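Local coordinates for protein uricase (Arthrobacter globiformis, PDB 2YZC) that catalyses the oxidation of uric acid by oxygen to 5-hydroxyisourate, which is then processed further to allantoin, at residues 164-167 with 173-176. Residues are numbered along the deposited sequence; the frame is centred on the assembly and turned at random.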
loop_
_atom_site.group_PDB
_atom_site.type_symbol
_atom_site.label_atom_id
_atom_site.label_comp_id
_atom_site.label_asym_id
_atom_site.label_seq_id
_atom_site.Cartn_x
_atom_site.Cartn_y
_atom_site.Cartn_z
ATOM N N HIS A 164 -19.229 23.745 16.125
ATOM C CA HIS A 164 -19.373 25.189 16.173
ATOM C C HIS A 164 -18.793 25.727 17.473
ATOM O O HIS A 164 -18.386 24.959 18.346
ATOM C CB HIS A 164 -20.857 25.548 16.053
ATOM C CG HIS A 164 -21.742 24.767 16.975
ATOM N ND1 HIS A 164 -21.722 24.928 18.344
ATOM C CD2 HIS A 164 -22.653 23.796 16.724
ATOM C CE1 HIS A 164 -22.580 24.089 18.897
ATOM N NE2 HIS A 164 -23.157 23.390 17.935
ATOM N N GLY A 165 -18.744 27.049 17.595
ATOM C CA GLY A 165 -18.208 27.646 18.805
ATOM C C GLY A 165 -16.690 27.687 18.869
ATOM O O GLY A 165 -16.127 27.984 19.920
ATOM N N PHE A 166 -16.018 27.388 17.762
ATOM C CA PHE A 166 -14.561 27.427 17.750
ATOM C C PHE A 166 -14.094 28.855 17.493
ATOM O O PHE A 166 -14.801 29.642 16.870
ATOM C CB PHE A 166 -13.992 26.483 16.679
ATOM C CG PHE A 166 -14.658 26.601 15.331
ATOM C CD1 PHE A 166 -15.775 25.829 15.020
ATOM C CD2 PHE A 166 -14.161 27.475 14.368
ATOM C CE1 PHE A 166 -16.387 25.922 13.766
ATOM C CE2 PHE A 166 -14.765 27.577 13.114
ATOM C CZ PHE A 166 -15.880 26.796 12.814
ATOM N N PRO A 167 -12.896 29.217 17.981
ATOM C CA PRO A 167 -12.408 30.581 17.757
ATOM C C PRO A 167 -12.137 30.849 16.280
ATOM O O PRO A 167 -11.685 29.965 15.555
ATOM C CB PRO A 167 -11.143 30.635 18.609
ATOM C CG PRO A 167 -10.649 29.225 18.549
ATOM C CD PRO A 167 -11.917 28.431 18.750
ATOM N N THR A 173 -11.446 30.019 8.103
ATOM C CA THR A 173 -12.456 30.153 7.060
ATOM C C THR A 173 -13.583 29.137 7.247
ATOM O O THR A 173 -14.647 29.267 6.646
ATOM C CB THR A 173 -11.842 29.966 5.649
ATOM O OG1 THR A 173 -11.203 28.685 5.563
ATOM C CG2 THR A 173 -10.816 31.056 5.370
ATOM N N LEU A 174 -13.347 28.134 8.091
ATOM C CA LEU A 174 -14.341 27.095 8.353
ATOM C C LEU A 174 -15.614 27.678 8.951
ATOM O O LEU A 174 -15.565 28.473 9.891
ATOM C CB LEU A 174 -13.770 26.033 9.304
ATOM C CG LEU A 174 -14.716 24.879 9.683
ATOM C CD1 LEU A 174 -15.003 24.017 8.458
ATOM C CD2 LEU A 174 -14.089 24.031 10.777
ATOM N N GLN A 175 -16.755 27.276 8.401
ATOM C CA GLN A 175 -18.046 27.757 8.880
ATOM C C GLN A 175 -18.636 26.826 9.939
ATOM O O GLN A 175 -18.383 25.616 9.938
ATOM C CB GLN A 175 -19.025 27.887 7.708
ATOM C CG GLN A 175 -18.637 28.944 6.679
ATOM C CD GLN A 175 -18.491 30.329 7.287
ATOM O OE1 GLN A 175 -19.343 30.777 8.056
ATOM N NE2 GLN A 175 -17.409 31.017 6.938
ATOM N N GLU A 176 -19.409 27.398 10.854
ATOM C CA GLU A 176 -20.044 26.613 11.902
ATOM C C GLU A 176 -21.111 25.724 11.272
ATOM O O GLU A 176 -21.684 26.073 10.243
ATOM C CB GLU A 176 -20.703 27.529 12.929
ATOM C CG GLU A 176 -19.739 28.363 13.749
ATOM C CD GLU A 176 -20.439 29.076 14.897
ATOM O OE1 GLU A 176 -21.177 30.051 14.640
ATOM O OE2 GLU A 176 -20.258 28.651 16.056
#
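Phe166 reaches across to Leu174 and Glu176 inside the long loop that joins strands 143-157 and 182-192 of uricase, at the edge of the allantoate pocket. Its CG sits between the backbone N and the carbonyl carbon (chi1 47°), which swings the ring in between the two arms of the loop. The ring meets the other arm with its edge: Leu174 O lies in the ring plane, 3.4 Å from Phe166 CZ. The side chains of Phe166 and Leu174 cross at about a right angle, with Leu174 CG 3.9 Å from Phe166 CZ. Leu174 also touches the bound allantoate, while Phe166 stacks on Phe163, a probable urate-binding residue, and packs on Val64 of a second subunit. With alanine in place of Phe166, a gap would probably open beside Leu174 and Phe163 would lose its stacked neighbour. Glu176 slides past Phe166 in the opposite direction, its carboxylate plane almost perpendicular (89°) to the ring. Extended beyond CG, it passes alongside His164, with His164 CB 3.2 Å from Glu176 OE2; the imidazole itself turns away, its NE2 hydrogen-bonded to Glu162 OE1. At the end of the glutamate, Glu176 OE2 accepts Gly165 N on its anti lone pair at 2.7 Å.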